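PDB 3IQD: octopine dehydrogenase from Pecten maximus, which catalyses the NADH-dependent reductive condensation of L-arginine with pyruvate to D-octopine, and the reverse oxidation of octopine. Local coordinates for residues A83-L88 with L111-P116; S137-E142 with L166-I171. All coordinates share one frame; numbering follows the deposited sequence.

Contact 1: residues A83-L88 with L111-P116; sequences ADVVIL and LIVGLP. With NAI (1,4-dihydronicotinamide adenine dinucleotide), chain B.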
loop_
_atom_site.group_PDB
_atom_site.type_symbol
_atom_site.label_atom_id
_atom_site.label_comp_id
_atom_site.label_asym_id
_atom_site.label_seq_id
_atom_site.Cartn_x
_atom_site.Cartn_y
_atom_site.Cartn_z
ATOM N N ALA A 83 10.394 3.004 -20.778
ATOM C CA ALA A 83 9.543 2.110 -19.996
ATOM C C ALA A 83 8.075 2.427 -20.230
ATOM O O ALA A 83 7.657 3.584 -20.145
ATOM C CB ALA A 83 9.873 2.197 -18.517
ATOM N N ASP A 84 7.305 1.395 -20.550
ATOM C CA ASP A 84 5.872 1.542 -20.735
ATOM C C ASP A 84 5.184 1.543 -19.379
ATOM O O ASP A 84 4.178 2.226 -19.188
ATOM C CB ASP A 84 5.319 0.412 -21.611
ATOM C CG ASP A 84 5.855 0.457 -23.036
ATOM O OD1 ASP A 84 6.438 -0.560 -23.480
ATOM O OD2 ASP A 84 5.701 1.506 -23.705
ATOM N N VAL A 85 5.737 0.771 -18.444
ATOM C CA VAL A 85 5.174 0.606 -17.111
ATOM C C VAL A 85 6.294 0.750 -16.082
ATOM O O VAL A 85 7.379 0.185 -16.244
ATOM C CB VAL A 85 4.507 -0.786 -16.950
ATOM C CG1 VAL A 85 3.702 -0.856 -15.670
ATOM C CG2 VAL A 85 3.612 -1.094 -18.120
ATOM N N VAL A 86 6.034 1.524 -15.033
ATOM C CA VAL A 86 6.981 1.693 -13.932
ATOM C C VAL A 86 6.255 1.278 -12.663
ATOM O O VAL A 86 5.277 1.911 -12.256
ATOM C CB VAL A 86 7.474 3.157 -13.800
ATOM C CG1 VAL A 86 8.487 3.281 -12.675
ATOM C CG2 VAL A 86 8.079 3.658 -15.112
ATOM N N ILE A 87 6.727 0.194 -12.057
ATOM C CA ILE A 87 6.074 -0.393 -10.896
ATOM C C ILE A 87 6.946 -0.219 -9.655
ATOM O O ILE A 87 8.087 -0.692 -9.613
ATOM C CB ILE A 87 5.750 -1.895 -11.119
ATOM C CG1 ILE A 87 4.974 -2.095 -12.430
ATOM C CG2 ILE A 87 4.966 -2.453 -9.938
ATOM C CD1 ILE A 87 4.590 -3.544 -12.746
ATOM N N LEU A 88 6.405 0.472 -8.654
ATOM C CA LEU A 88 7.107 0.677 -7.391
ATOM C C LEU A 88 6.671 -0.369 -6.378
ATOM O O LEU A 88 5.540 -0.334 -5.894
ATOM C CB LEU A 88 6.848 2.087 -6.833
ATOM C CG LEU A 88 7.585 3.291 -7.429
ATOM C CD1 LEU A 88 7.085 3.618 -8.828
ATOM C CD2 LEU A 88 7.434 4.505 -6.524
ATOM N N LEU A 111 2.816 4.280 -17.605
ATOM C CA LEU A 111 1.867 3.912 -16.574
ATOM C C LEU A 111 2.645 3.743 -15.289
ATOM O O LEU A 111 3.506 2.867 -15.194
ATOM C CB LEU A 111 1.169 2.603 -16.933
ATOM C CG LEU A 111 0.213 2.003 -15.903
ATOM C CD1 LEU A 111 -1.070 2.818 -15.801
ATOM C CD2 LEU A 111 -0.091 0.564 -16.274
ATOM N N ILE A 112 2.349 4.585 -14.305
ATOM C CA ILE A 112 3.077 4.556 -13.038
ATOM C C ILE A 112 2.277 3.817 -11.961
ATOM O O ILE A 112 1.214 4.270 -11.537
ATOM C CB ILE A 112 3.553 5.968 -12.623
ATOM C CG1 ILE A 112 4.533 6.486 -13.685
ATOM C CG2 ILE A 112 4.207 5.932 -11.241
ATOM C CD1 ILE A 112 4.976 7.911 -13.530
ATOM N N VAL A 113 2.810 2.675 -11.534
ATOM C CA VAL A 113 2.071 1.713 -10.715
ATOM C C VAL A 113 2.608 1.653 -9.287
ATOM O O VAL A 113 3.825 1.608 -9.069
ATOM C CB VAL A 113 2.098 0.291 -11.355
ATOM C CG1 VAL A 113 1.274 -0.691 -10.549
ATOM C CG2 VAL A 113 1.576 0.331 -12.782
ATOM N N GLY A 114 1.689 1.668 -8.323
ATOM C CA GLY A 114 2.024 1.492 -6.913
ATOM C C GLY A 114 1.593 0.112 -6.463
ATOM O O GLY A 114 0.398 -0.156 -6.330
ATOM N N LEU A 115 2.560 -0.768 -6.223
ATOM C CA LEU A 115 2.261 -2.165 -5.909
ATOM C C LEU A 115 2.991 -2.623 -4.645
ATOM O O LEU A 115 4.056 -3.234 -4.734
ATOM C CB LEU A 115 2.629 -3.059 -7.103
ATOM C CG LEU A 115 2.098 -4.490 -7.178
ATOM C CD1 LEU A 115 0.692 -4.505 -7.708
ATOM C CD2 LEU A 115 2.994 -5.351 -8.044
ATOM N N PRO A 116 2.430 -2.315 -3.459
ATOM C CA PRO A 116 1.226 -1.532 -3.225
ATOM C C PRO A 116 1.529 -0.036 -3.177
ATOM O O PRO A 116 2.697 0.363 -3.155
ATOM C CB PRO A 116 0.778 -2.014 -1.849
ATOM C CG PRO A 116 2.034 -2.304 -1.148
ATOM C CD PRO A 116 3.013 -2.783 -2.190
HETATM P PA NAI B . 10.770 -5.206 1.715
HETATM O O1A NAI B . 10.872 -4.869 3.156
HETATM O O2A NAI B . 11.217 -6.585 1.421
HETATM O O5B NAI B . 11.627 -4.146 0.876
HETATM C C5B NAI B . 12.950 -3.822 1.220
HETATM C C4B NAI B . 13.428 -2.867 0.139
HETATM O O4B NAI B . 13.138 -1.527 0.495
HETATM C C3B NAI B . 14.921 -2.922 -0.092
HETATM O O3B NAI B . 15.249 -3.920 -1.016
HETATM C C2B NAI B . 15.202 -1.544 -0.639
HETATM O O2B NAI B . 15.068 -1.536 -2.043
HETATM C C1B NAI B . 14.136 -0.663 0.001
HETATM N N9A NAI B . 14.742 0.105 1.109
HETATM C C8A NAI B . 14.944 -0.314 2.404
HETATM N N7A NAI B . 15.538 0.685 3.100
HETATM C C5A NAI B . 15.726 1.733 2.270
HETATM C C6A NAI B . 16.282 2.996 2.467
HETATM N N6A NAI B . 16.386 3.469 3.704
HETATM N N1A NAI B . 16.343 3.885 1.405
HETATM C C2A NAI B . 15.843 3.522 0.162
HETATM N N3A NAI B . 15.289 2.263 -0.024
HETATM C C4A NAI B . 15.230 1.384 1.015
HETATM O O3 NAI B . 9.266 -4.955 1.195
HETATM P PN NAI B . 8.397 -6.098 0.463
HETATM O O1N NAI B . 8.405 -7.309 1.307
HETATM O O2N NAI B . 8.787 -6.224 -0.970
HETATM O O5D NAI B . 6.937 -5.438 0.549
HETATM C C5D NAI B . 6.636 -4.276 -0.194
HETATM C C4D NAI B . 5.413 -3.596 0.404
HETATM O O4D NAI B . 4.307 -4.473 0.324
HETATM C C3D NAI B . 5.624 -3.257 1.871
HETATM O O3D NAI B . 5.154 -1.951 2.094
HETATM C C2D NAI B . 4.780 -4.253 2.639
HETATM O O2D NAI B . 4.154 -3.632 3.739
HETATM C C1D NAI B . 3.764 -4.738 1.606
HETATM N N1N NAI B . 3.409 -6.169 1.742
HETATM C C2N NAI B . 4.356 -7.154 1.925
HETATM C C3N NAI B . 3.974 -8.497 2.048
HETATM C C7N NAI B . 4.968 -9.588 1.765
HETATM O O7N NAI B . 6.329 -9.276 1.563
HETATM N N7N NAI B . 4.536 -10.847 1.708
HETATM C C4N NAI B . 2.616 -8.826 1.982
HETATM C C5N NAI B . 1.659 -7.831 1.787
HETATM C C6N NAI B . 2.076 -6.503 1.664
#
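Strands 85-88 and 111-114 are parallel neighbours in the nucleotide-binding part of the enzyme, joined through helix 95-102 as a beta-alpha-beta unit of the Rossmann type. Their axes come within 4.7 Å and diverge by 17°. Five backbone hydrogen bonds form the ladder: Leu111 N to Asp84 O, Val86 N to Leu111 O, Val113 N to Val86 O, Leu88 N to Val113 O and, beyond the strands, Leu115 N to Leu88 O at 3.0 Å.

On one face, Val85, Ile87, Leu111 and Val113 build a greasy layer partly covered by helix 180-188. Ile87 and Val113 share its centre: Ile87 CG1 lies beside Val113 CB at 3.9 Å, while Ile87 CG2, placed anti to the backbone N by a chi1 of -52°, reaches along to Leu115 CB at 3.7 Å. Val113 sends CG2 to Val85 CG1, 3.8 Å away. Residues branched at CB favour the extended backbone, and here the two branches of Ile87 and of Val113 go to different partners. Replacing Ile87 by an alanine would probably leave a gap beside Val113 CB and Leu115 CB and cost the contact with Leu187 of helix 180-188. Leu88 points to the other face, packing against helix 95-102.

Past the strand end, Pro116, preceded by a cis peptide bond, brings its CD to 3.3 Å from O4D of the nicotinamide ribose. Thus five bonds join the backbones of the pair while strand 3-8 bonds the other edge of 85-88, aliphatic branches fill the faces, and the loop after strand 111-114 presents the proline ring to the cofactor.

Contact 2: residues S137-E142 with L166-I171; sequences SMMSFE and LAASLI. With AG2 (agmatine), chain C.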
loop_
_atom_site.group_PDB
_atom_site.type_symbol
_atom_site.label_atom_id
_atom_site.label_comp_id
_atom_site.label_asym_id
_atom_site.label_seq_id
_atom_site.Cartn_x
_atom_site.Cartn_y
_atom_site.Cartn_z
ATOM N N SER A 137 -0.324 8.049 -16.340
ATOM C CA SER A 137 -1.415 7.459 -15.569
ATOM C C SER A 137 -0.872 6.875 -14.273
ATOM O O SER A 137 0.230 6.321 -14.238
ATOM C CB SER A 137 -2.149 6.389 -16.374
ATOM O OG SER A 137 -2.840 6.962 -17.473
ATOM N N MET A 138 -1.648 7.016 -13.207
ATOM C CA MET A 138 -1.226 6.564 -11.891
ATOM C C MET A 138 -2.138 5.449 -11.392
ATOM O O MET A 138 -3.337 5.656 -11.206
ATOM C CB MET A 138 -1.203 7.745 -10.922
ATOM C CG MET A 138 -0.263 8.858 -11.359
ATOM S SD MET A 138 -0.375 10.330 -10.337
ATOM C CE MET A 138 -1.866 11.104 -10.972
ATOM N N MET A 139 -1.563 4.266 -11.190
ATOM C CA MET A 139 -2.325 3.081 -10.797
ATOM C C MET A 139 -2.006 2.685 -9.360
ATOM O O MET A 139 -0.840 2.506 -9.009
ATOM C CB MET A 139 -2.007 1.919 -11.742
ATOM C CG MET A 139 -3.097 0.873 -11.864
ATOM S SD MET A 139 -2.667 -0.334 -13.125
ATOM C CE MET A 139 -4.133 -1.359 -13.156
ATOM N N SER A 140 -3.037 2.538 -8.537
ATOM C CA SER A 140 -2.841 2.235 -7.124
ATOM C C SER A 140 -3.453 0.898 -6.724
ATOM O O SER A 140 -4.675 0.735 -6.774
ATOM C CB SER A 140 -3.410 3.359 -6.256
ATOM O OG SER A 140 -2.611 4.530 -6.355
ATOM N N PHE A 141 -2.603 -0.049 -6.328
ATOM C CA PHE A 141 -3.052 -1.377 -5.896
ATOM C C PHE A 141 -3.201 -1.445 -4.387
ATOM O O PHE A 141 -2.345 -0.942 -3.653
ATOM C CB PHE A 141 -2.081 -2.460 -6.367
ATOM C CG PHE A 141 -2.285 -2.882 -7.796
ATOM C CD1 PHE A 141 -1.700 -2.169 -8.838
ATOM C CD2 PHE A 141 -3.061 -4.006 -8.097
ATOM C CE1 PHE A 141 -1.889 -2.565 -10.166
ATOM C CE2 PHE A 141 -3.262 -4.409 -9.423
ATOM C CZ PHE A 141 -2.675 -3.690 -10.459
ATOM N N GLU A 142 -4.282 -2.082 -3.933
ATOM C CA GLU A 142 -4.650 -2.130 -2.504
ATOM C C GLU A 142 -3.569 -2.708 -1.574
ATOM O O GLU A 142 -3.247 -2.117 -0.545
ATOM C CB GLU A 142 -5.998 -2.843 -2.304
ATOM C CG GLU A 142 -6.144 -4.197 -3.020
ATOM C CD GLU A 142 -7.499 -4.873 -2.782
ATOM O OE1 GLU A 142 -8.276 -4.408 -1.917
ATOM O OE2 GLU A 142 -7.786 -5.879 -3.464
ATOM N N LEU A 166 -7.672 -8.902 -6.542
ATOM C CA LEU A 166 -7.010 -7.692 -6.082
ATOM C C LEU A 166 -7.525 -6.490 -6.856
ATOM O O LEU A 166 -7.718 -6.565 -8.070
ATOM C CB LEU A 166 -5.491 -7.810 -6.229
ATOM C CG LEU A 166 -4.669 -7.021 -5.206
ATOM C CD1 LEU A 166 -4.848 -7.633 -3.828
ATOM C CD2 LEU A 166 -3.195 -6.975 -5.592
ATOM N N ALA A 167 -7.752 -5.388 -6.148
ATOM C CA ALA A 167 -8.290 -4.177 -6.751
ATOM C C ALA A 167 -7.200 -3.143 -6.977
ATOM O O ALA A 167 -6.206 -3.105 -6.247
ATOM C CB ALA A 167 -9.392 -3.601 -5.882
ATOM N N ALA A 168 -7.392 -2.311 -7.999
ATOM C CA ALA A 168 -6.510 -1.179 -8.265
ATOM C C ALA A 168 -7.315 -0.005 -8.798
ATOM O O ALA A 168 -8.281 -0.194 -9.532
ATOM C CB ALA A 168 -5.421 -1.561 -9.249
ATOM N N SER A 169 -6.926 1.206 -8.418
ATOM C CA SER A 169 -7.546 2.404 -8.963
ATOM C C SER A 169 -6.689 2.940 -10.095
ATOM O O SER A 169 -5.548 2.512 -10.275
ATOM C CB SER A 169 -7.712 3.472 -7.885
ATOM O OG SER A 169 -6.480 4.121 -7.614
ATOM N N LEU A 170 -7.236 3.885 -10.850
ATOM C CA LEU A 170 -6.511 4.486 -11.963
ATOM C C LEU A 170 -6.891 5.946 -12.170
ATOM O O LEU A 170 -8.069 6.277 -12.275
ATOM C CB LEU A 170 -6.766 3.688 -13.244
ATOM C CG LEU A 170 -6.071 4.151 -14.526
ATOM C CD1 LEU A 170 -4.577 3.835 -14.488
ATOM C CD2 LEU A 170 -6.732 3.491 -15.717
ATOM N N ILE A 171 -5.883 6.812 -12.209
ATOM C CA ILE A 171 -6.063 8.190 -12.668
ATOM C C ILE A 171 -5.501 8.263 -14.080
ATOM O O ILE A 171 -4.283 8.168 -14.275
ATOM C CB ILE A 171 -5.347 9.211 -11.766
ATOM C CG1 ILE A 171 -5.939 9.182 -10.354
ATOM C CG2 ILE A 171 -5.436 10.609 -12.373
ATOM C CD1 ILE A 171 -5.208 10.052 -9.364
HETATM N N AG2 C . -1.855 -4.403 5.417
HETATM C CA AG2 C . -2.411 -4.510 4.039
HETATM C CB AG2 C . -3.800 -5.148 4.077
HETATM C CG AG2 C . -4.544 -5.128 2.752
HETATM C CD AG2 C . -5.394 -3.873 2.598
HETATM N NE AG2 C . -6.692 -4.158 1.989
HETATM C CZ AG2 C . -7.383 -3.295 1.248
HETATM N NH1 AG2 C . -6.907 -2.078 1.010
HETATM N NH2 AG2 C . -8.555 -3.650 0.740
#
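Glu142 bridges residues 166-171 of strand 161-171 and the bound agmatine at the end of the antiparallel pairing with strand 137-141. Its CB lies 3.5 Å from agmatine NH1. CG, set between the backbone N and carbonyl carbon by a chi1 of 49°, passes Ala167 O, and CD lies near Ala167 N. The extended chain then divides its two oxygens: OE2 accepts the Ala167 N-H at 2.7 Å, approached from above the carboxylate plane, while OE1 comes to 2.8 Å from agmatine NH2. Glu142 N donates to Ala167 O, so backbone and side chain both grip one residue, holding the carboxylate beside the positively charged guanidinium.

Behind it, Ala168 CB sits over the centre of the Phe141 ring, 3.4 Å from the centroid, a CH-pi contact that suits a small methyl. Leu166 CD2 approaches the ring obliquely, and Phe194 meets it edge-to-face. Met138 with Ile171 and Ser140 with Ser169 are hydrogen-bonded pairs, each joined by two backbone bonds. Met138, bent at chi3, brings CE to 3.9 Å from Ile171 CD1. Ser140 OG is satisfied by Glu122 and Ser117.

Antiparallel pairing thus ends in an acidic residue of the agmatine pocket, an arrangement consistent with recognition of the guanidinium group of arginine.

Contacts 1 and 2 belong to one continuous run of strands, their centres 10 Å apart, because strand 111-114 of contact 1 lies beside strand 137-141 of contact 2. Ile112 N to Ser137 O (2.7 Å) and Gly114 N to Met139 O (2.8 Å) are probable hydrogen bonds stitching them together. Side chains follow: Leu115 CD1 and Val113 CG1 both pack on the Phe141 ring, the latter 3.7 Å from CE1. The C-terminal ends of these two strands lie on the same side, where Pro116 touches NADH and Glu142 touches agmatine. Pro116 also lies about 5 Å, side chain to side chain, from the pyruvate-binding Thr143, placing cofactor and substrate sites at adjoining strand ends.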